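Local coordinates for protein tetR-family transcriptional regulator (Streptomyces coelicolor A3, PDB 2QIB) that probably binds DNA at cis-regulatory sites and acts as a transcription regulator of the TetR family, at residues 25-30 with 100-105; 74-79 with 89-94; 128-133 with 152-157. All coordinates share one frame; numbering follows the deposited sequence.

Overall arrangement
The three contacts run from the DNA-binding end of this all-helical chain into its C-terminal domain. Contact 1 joins helix 11-28 to the start of helix 103-116. Contact 2 lies about 21 Å away, centre to centre, and is nested along the chain inside the loop that contact 1 closes. Helix 84-101 serves both, and a salt bridge from R75 to E101 links them. Contact 3 sits about 14 Å from contact 2, between centres; F76 packs on helix 119-140 and M92 on W156. Contacts 1 and 3 do not touch; their nearest atoms are about 11 Å apart. Bound hexaethylene glycol, probably from the crystallisation liquor, comes near F26, V91 and A132.

Contact 1. Residues 25-30 with 100-105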
loop_
_atom_site.group_PDB
_atom_site.type_symbol
_atom_site.label_atom_id
_atom_site.label_comp_id
_atom_site.label_asym_id
_atom_site.label_seq_id
_atom_site.Cartn_x
_atom_site.Cartn_y
_atom_site.Cartn_z
ATOM N N LEU A 25 15.930 8.508 18.450
ATOM C CA LEU A 25 16.703 7.300 18.159
ATOM C C LEU A 25 15.940 6.317 17.288
ATOM O O LEU A 25 16.511 5.792 16.330
ATOM C CB LEU A 25 17.220 6.643 19.449
ATOM C CG LEU A 25 18.206 7.507 20.260
ATOM C CD1 LEU A 25 18.770 6.663 21.417
ATOM C CD2 LEU A 25 19.318 8.059 19.385
ATOM N N PHE A 26 14.656 6.103 17.602
ATOM C CA PHE A 26 13.809 5.206 16.807
ATOM C C PHE A 26 13.520 5.793 15.423
ATOM O O PHE A 26 13.073 5.069 14.519
ATOM C CB PHE A 26 12.507 4.896 17.525
ATOM C CG PHE A 26 12.662 3.937 18.692
ATOM C CD1 PHE A 26 13.272 2.679 18.507
ATOM C CD2 PHE A 26 12.158 4.255 19.954
ATOM C CE1 PHE A 26 13.374 1.766 19.594
ATOM C CE2 PHE A 26 12.256 3.379 21.023
ATOM C CZ PHE A 26 12.878 2.127 20.859
ATOM N N SER A 27 13.748 7.094 15.245
ATOM C CA SER A 27 13.604 7.684 13.908
ATOM C C SER A 27 14.848 7.399 13.072
ATOM O O SER A 27 14.763 7.203 11.853
ATOM C CB SER A 27 13.351 9.193 13.972
ATOM O OG SER A 27 12.063 9.409 14.549
ATOM N N ARG A 28 16.008 7.383 13.730
ATOM C CA ARG A 28 17.304 7.281 13.065
ATOM C C ARG A 28 17.713 5.877 12.653
ATOM O O ARG A 28 18.520 5.714 11.735
ATOM C CB ARG A 28 18.409 7.844 13.980
ATOM C CG ARG A 28 18.317 9.341 14.165
ATOM C CD ARG A 28 19.148 9.757 15.402
ATOM N NE ARG A 28 20.440 10.223 14.954
ATOM C CZ ARG A 28 20.728 11.499 14.727
ATOM N NH1 ARG A 28 19.828 12.445 14.973
ATOM N NH2 ARG A 28 21.929 11.827 14.284
ATOM N N ARG A 29 17.204 4.874 13.359
ATOM C CA ARG A 29 17.657 3.504 13.164
ATOM C C ARG A 29 16.514 2.545 13.324
ATOM O O ARG A 29 15.541 2.841 14.048
ATOM C CB ARG A 29 18.697 3.122 14.243
ATOM C CG ARG A 29 19.910 4.010 14.290
ATOM C CD ARG A 29 21.041 3.336 15.088
ATOM N NE ARG A 29 20.835 3.341 16.552
ATOM C CZ ARG A 29 21.032 4.384 17.354
ATOM N NH1 ARG A 29 21.408 5.569 16.864
ATOM N NH2 ARG A 29 20.895 4.224 18.667
ATOM N N SER A 30 16.642 1.368 12.720
ATOM C CA SER A 30 15.685 0.306 12.984
ATOM C C SER A 30 15.703 -0.031 14.482
ATOM O O SER A 30 16.752 0.136 15.149
ATOM C CB SER A 30 15.970 -0.937 12.131
ATOM O OG SER A 30 17.318 -1.314 12.255
ATOM N N ASP A 100 11.023 11.950 5.522
ATOM C CA ASP A 100 12.456 12.237 5.561
ATOM C C ASP A 100 12.978 12.224 7.004
ATOM O O ASP A 100 13.907 11.484 7.327
ATOM C CB ASP A 100 12.706 13.610 4.937
ATOM C CG ASP A 100 14.205 13.947 4.798
ATOM O OD1 ASP A 100 15.086 13.103 5.084
ATOM O OD2 ASP A 100 14.488 15.093 4.419
ATOM N N GLU A 101 12.330 13.012 7.851
ATOM C CA GLU A 101 12.746 13.235 9.260
ATOM C C GLU A 101 12.785 11.924 10.041
ATOM O O GLU A 101 13.593 11.772 10.983
ATOM C CB GLU A 101 11.747 14.173 9.952
ATOM C CG GLU A 101 11.827 15.632 9.510
ATOM C CD GLU A 101 10.569 16.438 9.894
ATOM O OE1 GLU A 101 9.822 16.050 10.843
ATOM O OE2 GLU A 101 10.317 17.476 9.228
ATOM N N HIS A 102 11.891 10.998 9.672
ATOM C CA HIS A 102 11.704 9.751 10.419
ATOM C C HIS A 102 12.063 8.526 9.588
ATOM O O HIS A 102 11.669 7.410 9.942
ATOM C CB HIS A 102 10.250 9.646 10.875
ATOM C CG HIS A 102 9.839 10.746 11.804
ATOM N ND1 HIS A 102 9.205 11.888 11.373
ATOM C CD2 HIS A 102 10.006 10.889 13.140
ATOM C CE1 HIS A 102 8.982 12.686 12.410
ATOM N NE2 HIS A 102 9.451 12.102 13.492
ATOM N N GLY A 103 12.834 8.727 8.523
ATOM C CA GLY A 103 12.928 7.706 7.471
ATOM C C GLY A 103 13.278 6.292 7.926
ATOM O O GLY A 103 12.541 5.338 7.645
ATOM N N PRO A 104 14.459 6.125 8.555
ATOM C CA PRO A 104 14.836 4.770 8.918
ATOM C C PRO A 104 13.827 4.080 9.827
ATOM O O PRO A 104 13.544 2.900 9.627
ATOM C CB PRO A 104 16.212 4.957 9.574
ATOM C CG PRO A 104 16.763 6.155 8.859
ATOM C CD PRO A 104 15.543 7.079 8.838
ATOM N N GLY A 105 13.250 4.802 10.782
ATOM C CA GLY A 105 12.220 4.210 11.651
ATOM C C GLY A 105 10.903 3.918 10.933
ATOM O O GLY A 105 10.261 2.867 11.167
#
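S27 and G105 carry the one hydrogen bond of this contact. G105 N donates to S27 O at 3.0 Å. The N-H points to the oxygen at 150°, and the donor lies well above the carbonyl plane. G105 has no side chain, so its backbone comes close. Its CA makes a CA-H...O contact with F26 O at 3.1 Å. The close approach leaves no room for a side chain at G105.

The P104 ring packs against two carbonyls of the last helical turn. Its CD lies 3.1 Å from S27 O. Its CB lies 3.3 Å from R28 O. P104 has no N-H, so its N makes no bond to S27 O.

H102 meets the side chain of S27. H102 CD2 lies 3.8 Å from S27 CB. The S27 hydroxyl bonds back to L23 O in its own helix. H102 CG lies beside the backbone N (chi1 -62°), on the side of the preceding turn, where ND1 bonds to F98 O. The ring also meets F98. An alanine at H102 would probably leave F98 O without its imidazole partner and open a gap beside the S27 side chain.

Farther out, R29 leaves the helix and turns its guanidinium to E33 O and E38. F26 packs edge-to-face with Y61 and reaches helix 36-43, which belongs to the predicted helix-turn-helix.

H102 is at the N-cap position of helix 103-116. Through the bond from G105 N to S27 O, the C-terminal end of helix 11-28 meets the N-terminal turn of helix 103-116. This helix-end junction joins the DNA-binding domain to the C-terminal domain, as in the two-domain TetR fold.

Contact 2. Residues 74-79 with 89-94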
loop_
_atom_site.group_PDB
_atom_site.type_symbol
_atom_site.label_atom_id
_atom_site.label_comp_id
_atom_site.label_asym_id
_atom_site.label_seq_id
_atom_site.Cartn_x
_atom_site.Cartn_y
_atom_site.Cartn_z
ATOM N N ASP A 74 -1.633 15.622 12.373
ATOM C CA ASP A 74 -1.838 17.063 12.421
ATOM C C ASP A 74 -1.360 17.721 11.141
ATOM O O ASP A 74 -1.952 18.713 10.689
ATOM C CB ASP A 74 -1.097 17.706 13.600
ATOM C CG ASP A 74 -1.815 17.484 14.916
ATOM O OD1 ASP A 74 -2.979 16.988 14.901
ATOM O OD2 ASP A 74 -1.215 17.814 15.967
ATOM N N ARG A 75 -0.329 17.138 10.531
ATOM C CA ARG A 75 0.197 17.662 9.269
ATOM C C ARG A 75 -0.803 17.531 8.136
ATOM O O ARG A 75 -0.684 18.231 7.144
ATOM C CB ARG A 75 1.531 17.003 8.887
ATOM C CG ARG A 75 2.702 17.422 9.814
ATOM C CD ARG A 75 3.999 16.772 9.338
ATOM N NE ARG A 75 5.013 16.814 10.384
ATOM C CZ ARG A 75 6.322 16.953 10.179
ATOM N NH1 ARG A 75 6.819 17.136 8.951
ATOM N NH2 ARG A 75 7.141 16.918 11.229
ATOM N N PHE A 76 -1.784 16.636 8.279
ATOM C CA PHE A 76 -2.829 16.465 7.237
ATOM C C PHE A 76 -3.855 17.607 7.180
ATOM O O PHE A 76 -4.627 17.706 6.215
ATOM C CB PHE A 76 -3.591 15.150 7.436
ATOM C CG PHE A 76 -2.738 13.909 7.301
ATOM C CD1 PHE A 76 -1.582 13.888 6.533
ATOM C CD2 PHE A 76 -3.132 12.750 7.949
ATOM C CE1 PHE A 76 -0.838 12.706 6.393
ATOM C CE2 PHE A 76 -2.390 11.575 7.828
ATOM C CZ PHE A 76 -1.242 11.565 7.053
ATOM N N VAL A 77 -3.884 18.447 8.218
ATOM C CA VAL A 77 -4.912 19.470 8.326
ATOM C C VAL A 77 -4.509 20.626 7.430
ATOM O O VAL A 77 -3.400 21.141 7.556
ATOM C CB VAL A 77 -5.111 19.941 9.789
ATOM C CG1 VAL A 77 -6.166 21.057 9.828
ATOM C CG2 VAL A 77 -5.547 18.751 10.666
ATOM N N GLU A 78 -5.415 21.026 6.534
ATOM C CA GLU A 78 -5.119 22.025 5.481
ATOM C C GLU A 78 -6.407 22.793 5.198
ATOM O O GLU A 78 -7.462 22.182 5.086
ATOM C CB GLU A 78 -4.651 21.295 4.204
ATOM C CG GLU A 78 -4.309 22.213 3.010
ATOM C CD GLU A 78 -3.119 23.153 3.267
ATOM O OE1 GLU A 78 -2.241 22.830 4.090
ATOM O OE2 GLU A 78 -3.035 24.221 2.608
ATOM N N PRO A 79 -6.346 24.146 5.139
ATOM C CA PRO A 79 -7.558 24.946 4.908
ATOM C C PRO A 79 -8.276 24.558 3.621
ATOM O O PRO A 79 -7.628 24.234 2.608
ATOM C CB PRO A 79 -7.024 26.383 4.774
ATOM C CG PRO A 79 -5.754 26.370 5.501
ATOM C CD PRO A 79 -5.157 24.995 5.283
ATOM N N LEU A 89 -1.118 19.075 -2.675
ATOM C CA LEU A 89 0.323 19.230 -2.875
ATOM C C LEU A 89 0.976 19.780 -1.612
ATOM O O LEU A 89 2.049 19.314 -1.218
ATOM C CB LEU A 89 0.635 20.131 -4.085
ATOM C CG LEU A 89 2.122 20.208 -4.442
ATOM C CD1 LEU A 89 2.724 18.805 -4.714
ATOM C CD2 LEU A 89 2.337 21.168 -5.632
ATOM N N ARG A 90 0.327 20.748 -0.959
ATOM C CA ARG A 90 0.893 21.302 0.288
ATOM C C ARG A 90 1.021 20.239 1.380
ATOM O O ARG A 90 2.057 20.126 2.077
ATOM C CB ARG A 90 0.076 22.506 0.774
ATOM C CG ARG A 90 0.382 23.716 -0.107
ATOM C CD ARG A 90 -0.274 24.999 0.424
ATOM N NE ARG A 90 -1.724 24.990 0.262
ATOM C CZ ARG A 90 -2.381 25.409 -0.821
ATOM N NH1 ARG A 90 -1.726 25.850 -1.901
ATOM N NH2 ARG A 90 -3.704 25.347 -0.825
ATOM N N VAL A 91 -0.040 19.435 1.519
ATOM C CA VAL A 91 0.016 18.341 2.490
ATOM C C VAL A 91 1.116 17.330 2.078
ATOM O O VAL A 91 1.860 16.818 2.926
ATOM C CB VAL A 91 -1.324 17.598 2.591
ATOM C CG1 VAL A 91 -1.182 16.403 3.571
ATOM C CG2 VAL A 91 -2.424 18.551 3.054
HETATM N N MSE A 92 1.214 17.004 0.791
HETATM C CA MSE A 92 2.295 16.081 0.356
HETATM C C MSE A 92 3.705 16.594 0.731
HETATM O O MSE A 92 4.570 15.809 1.081
HETATM C CB MSE A 92 2.231 15.797 -1.147
HETATM C CG MSE A 92 0.997 15.005 -1.609
HETATM SE SE MSE A 92 0.994 13.216 -0.806
HETATM C CE MSE A 92 -0.024 13.599 0.836
ATOM N N GLY A 93 3.924 17.909 0.664
ATOM C CA GLY A 93 5.222 18.488 1.110
ATOM C C GLY A 93 5.494 18.161 2.564
ATOM O O GLY A 93 6.605 17.751 2.929
ATOM N N ARG A 94 4.488 18.379 3.402
ATOM C CA ARG A 94 4.620 18.093 4.841
ATOM C C ARG A 94 4.778 16.580 5.111
ATOM O O ARG A 94 5.553 16.169 5.995
ATOM C CB ARG A 94 3.424 18.659 5.592
ATOM C CG ARG A 94 3.395 20.231 5.556
ATOM C CD ARG A 94 2.493 20.796 6.660
ATOM N NE ARG A 94 1.084 20.478 6.442
ATOM C CZ ARG A 94 0.239 21.173 5.672
ATOM N NH1 ARG A 94 0.636 22.241 4.949
ATOM N NH2 ARG A 94 -1.015 20.779 5.602
HETATM O O HOH W 1 -5.261 25.304 1.651
#
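E78 reaches R94 and R90 through a bend in its chain. CG is anti to the backbone N, and chi2 of 64° then folds CD round. R94 bends in turn at chi3 (-67°), which sets NE toward R75.

The R94 guanidinium has two targets, both near its plane. Side-on, NE donates to R75 O at 2.9 Å, on a lone pair in the carbonyl plane. NH2 also donates to R75 O. End-on, NH1 and NH2 both grip a single carboxylate oxygen, with NH2 2.8 Å from E78 OE1. OE1 receives NH2 on its anti lone pair, and the two flat groups are nearly coplanar.

The other oxygen goes to R90. R90 NE donates to E78 OE2 at 2.8 Å, almost straight at 168°. It comes from above the carboxylate plane. A water adds a second link. It donates to E78 OE2 and to P79 O, and accepts from R90 NH2.

V91 supplies the apolar part of the contact. V91 CG2 touches E78 CB at 3.7 Å, and V91 CG1 lies 3.9 Å from F76 CD1. The F76 ring goes on to V128 and A132 of helix 119-140. R75 NH1 makes a weak bond to R94 O; R75 also forms salt bridges with D71 and E101.

E78, R90 and R94 thus form a salt-bridge network between segment 74-79, which runs on from helix 57-75, and helix 84-101. With an arginine on each oxygen, E78 is likely to stay ionised, and the paired bonds should hold the R94 guanidinium against turning.

Contact 3. Residues 128-133 with 152-157; sequences VRQAAY and VVRSWI
Y133 and R154 stack. The R154 guanidinium lies flat on one face of the phenol ring, with the planes 14° apart. R154 CZ stands 3.7 Å from the centroid of the Y133 ring, 7° off its normal, which makes a cation-pi pair.

The hydrogen bonds come from the same guanidinium. End-on, R154 gives both NH groups to one oxygen. NH2 meets Q130 OE1 at 2.9 Å, on an in-plane lone pair, and NH1 meets Q130 OE1 at 3.1 Å. A bend at chi2 (73°) turns Q130 CD toward R154. R154 NE pairs with E150 of its own helix. Stack and paired bonds together should fix the guanidinium's rotation.

The apolar contacts are made by V153 and I157. V153 CG1 touches Y133 CD1 at 3.5 Å. I157 CD1 touches both A132 CB and Y133 CB, 3.9 Å from each, and rests on the backbone at Y133 N and R129 O.

Helices 119-140 and 147-168 of the TetR-type C-terminal domain have local axes 10.0 Å apart here. The first rests on helix 57-75 through V128 and A131. The second packs W156 on helices 84-101 and 175-194, and reaches the second subunit, where R154 and S155 touch its L166 and L159.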
loop_
_atom_site.group_PDB
_atom_site.type_symbol
_atom_site.label_atom_id
_atom_site.label_comp_id
_atom_site.label_asym_id
_atom_site.label_seq_id
_atom_site.Cartn_x
_atom_site.Cartn_y
_atom_site.Cartn_z
ATOM N N VAL A 128 -3.584 6.868 11.866
ATOM C CA VAL A 128 -3.017 7.845 10.906
ATOM C C VAL A 128 -3.679 7.682 9.511
ATOM O O VAL A 128 -4.093 8.675 8.893
ATOM C CB VAL A 128 -1.469 7.754 10.808
ATOM C CG1 VAL A 128 -0.922 8.805 9.829
ATOM C CG2 VAL A 128 -0.817 7.921 12.188
ATOM N N ARG A 129 -3.806 6.436 9.044
ATOM C CA ARG A 129 -4.474 6.171 7.771
ATOM C C ARG A 129 -5.904 6.698 7.797
ATOM O O ARG A 129 -6.356 7.351 6.842
ATOM C CB ARG A 129 -4.486 4.678 7.478
ATOM C CG ARG A 129 -3.106 4.124 7.228
ATOM C CD ARG A 129 -3.198 2.602 7.105
ATOM N NE ARG A 129 -1.909 2.048 6.725
ATOM C CZ ARG A 129 -1.413 0.932 7.213
ATOM N NH1 ARG A 129 -2.090 0.258 8.161
ATOM N NH2 ARG A 129 -0.218 0.520 6.806
ATOM N N GLN A 130 -6.610 6.433 8.896
ATOM C CA GLN A 130 -7.958 6.961 9.036
ATOM C C GLN A 130 -8.004 8.511 9.106
ATOM O O GLN A 130 -8.887 9.122 8.529
ATOM C CB GLN A 130 -8.636 6.311 10.260
ATOM C CG GLN A 130 -10.014 6.868 10.538
ATOM C CD GLN A 130 -11.055 6.412 9.527
ATOM O OE1 GLN A 130 -10.810 5.516 8.713
ATOM N NE2 GLN A 130 -12.244 7.002 9.603
ATOM N N ALA A 131 -7.049 9.146 9.787
ATOM C CA ALA A 131 -6.955 10.615 9.823
ATOM C C ALA A 131 -6.801 11.192 8.412
ATOM O O ALA A 131 -7.482 12.183 8.056
ATOM C CB ALA A 131 -5.782 11.053 10.690
ATOM N N ALA A 132 -5.965 10.543 7.590
ATOM C CA ALA A 132 -5.829 10.960 6.180
ATOM C C ALA A 132 -7.176 10.856 5.465
ATOM O O ALA A 132 -7.605 11.811 4.774
ATOM C CB ALA A 132 -4.765 10.097 5.443
ATOM N N TYR A 133 -7.850 9.722 5.627
ATOM C CA TYR A 133 -9.153 9.467 5.019
ATOM C C TYR A 133 -10.182 10.573 5.377
ATOM O O TYR A 133 -10.844 11.150 4.496
ATOM C CB TYR A 133 -9.630 8.070 5.481
ATOM C CG TYR A 133 -10.966 7.646 4.926
ATOM C CD1 TYR A 133 -11.105 7.270 3.588
ATOM C CD2 TYR A 133 -12.093 7.601 5.751
ATOM C CE1 TYR A 133 -12.342 6.859 3.071
ATOM C CE2 TYR A 133 -13.351 7.201 5.238
ATOM C CZ TYR A 133 -13.445 6.812 3.911
ATOM O OH TYR A 133 -14.684 6.434 3.385
ATOM N N VAL A 152 -11.356 4.148 -3.739
ATOM C CA VAL A 152 -10.365 4.998 -4.412
ATOM C C VAL A 152 -9.535 5.730 -3.367
ATOM O O VAL A 152 -8.297 5.752 -3.458
ATOM C CB VAL A 152 -10.994 5.993 -5.395
ATOM C CG1 VAL A 152 -9.934 7.003 -5.859
ATOM C CG2 VAL A 152 -11.577 5.227 -6.569
ATOM N N VAL A 153 -10.207 6.307 -2.376
ATOM C CA VAL A 153 -9.475 7.107 -1.367
ATOM C C VAL A 153 -8.545 6.221 -0.535
ATOM O O VAL A 153 -7.359 6.508 -0.389
ATOM C CB VAL A 153 -10.435 7.931 -0.492
ATOM C CG1 VAL A 153 -9.648 8.634 0.661
ATOM C CG2 VAL A 153 -11.225 8.946 -1.351
ATOM N N ARG A 154 -9.062 5.113 0.006
ATOM C CA ARG A 154 -8.213 4.271 0.833
ATOM C C ARG A 154 -7.078 3.648 0.011
ATOM O O ARG A 154 -5.942 3.490 0.512
ATOM C CB ARG A 154 -9.064 3.239 1.544
ATOM C CG ARG A 154 -10.089 3.861 2.506
ATOM C CD ARG A 154 -10.439 2.816 3.571
ATOM N NE ARG A 154 -11.456 3.263 4.526
ATOM C CZ ARG A 154 -11.209 3.900 5.677
ATOM N NH1 ARG A 154 -9.973 4.238 6.042
ATOM N NH2 ARG A 154 -12.213 4.189 6.493
ATOM N N SER A 155 -7.357 3.308 -1.244
ATOM C CA SER A 155 -6.312 2.678 -2.073
ATOM C C SER A 155 -5.242 3.736 -2.433
ATOM O O SER A 155 -4.036 3.391 -2.518
ATOM C CB SER A 155 -6.880 2.008 -3.337
ATOM O OG SER A 155 -7.415 2.967 -4.208
ATOM N N TRP A 156 -5.656 5.001 -2.544
ATOM C CA TRP A 156 -4.687 6.089 -2.773
ATOM C C TRP A 156 -3.788 6.276 -1.551
ATOM O O TRP A 156 -2.591 6.477 -1.689
ATOM C CB TRP A 156 -5.349 7.407 -3.120
ATOM C CG TRP A 156 -4.319 8.476 -3.379
ATOM C CD1 TRP A 156 -3.662 8.765 -4.556
ATOM C CD2 TRP A 156 -3.796 9.368 -2.397
ATOM N NE1 TRP A 156 -2.769 9.841 -4.348
ATOM C CE2 TRP A 156 -2.828 10.192 -3.031
ATOM C CE3 TRP A 156 -4.040 9.542 -1.018
ATOM C CZ2 TRP A 156 -2.135 11.194 -2.333
ATOM C CZ3 TRP A 156 -3.340 10.571 -0.330
ATOM C CH2 TRP A 156 -2.394 11.350 -0.998
ATOM N N ILE A 157 -4.384 6.229 -0.372
ATOM C CA ILE A 157 -3.600 6.290 0.892
ATOM C C ILE A 157 -2.547 5.171 0.899
ATOM O O ILE A 157 -1.389 5.419 1.195
ATOM C CB ILE A 157 -4.510 6.236 2.141
ATOM C CG1 ILE A 157 -5.355 7.528 2.211
ATOM C CG2 ILE A 157 -3.659 6.020 3.431
ATOM C CD1 ILE A 157 -6.570 7.442 3.159
#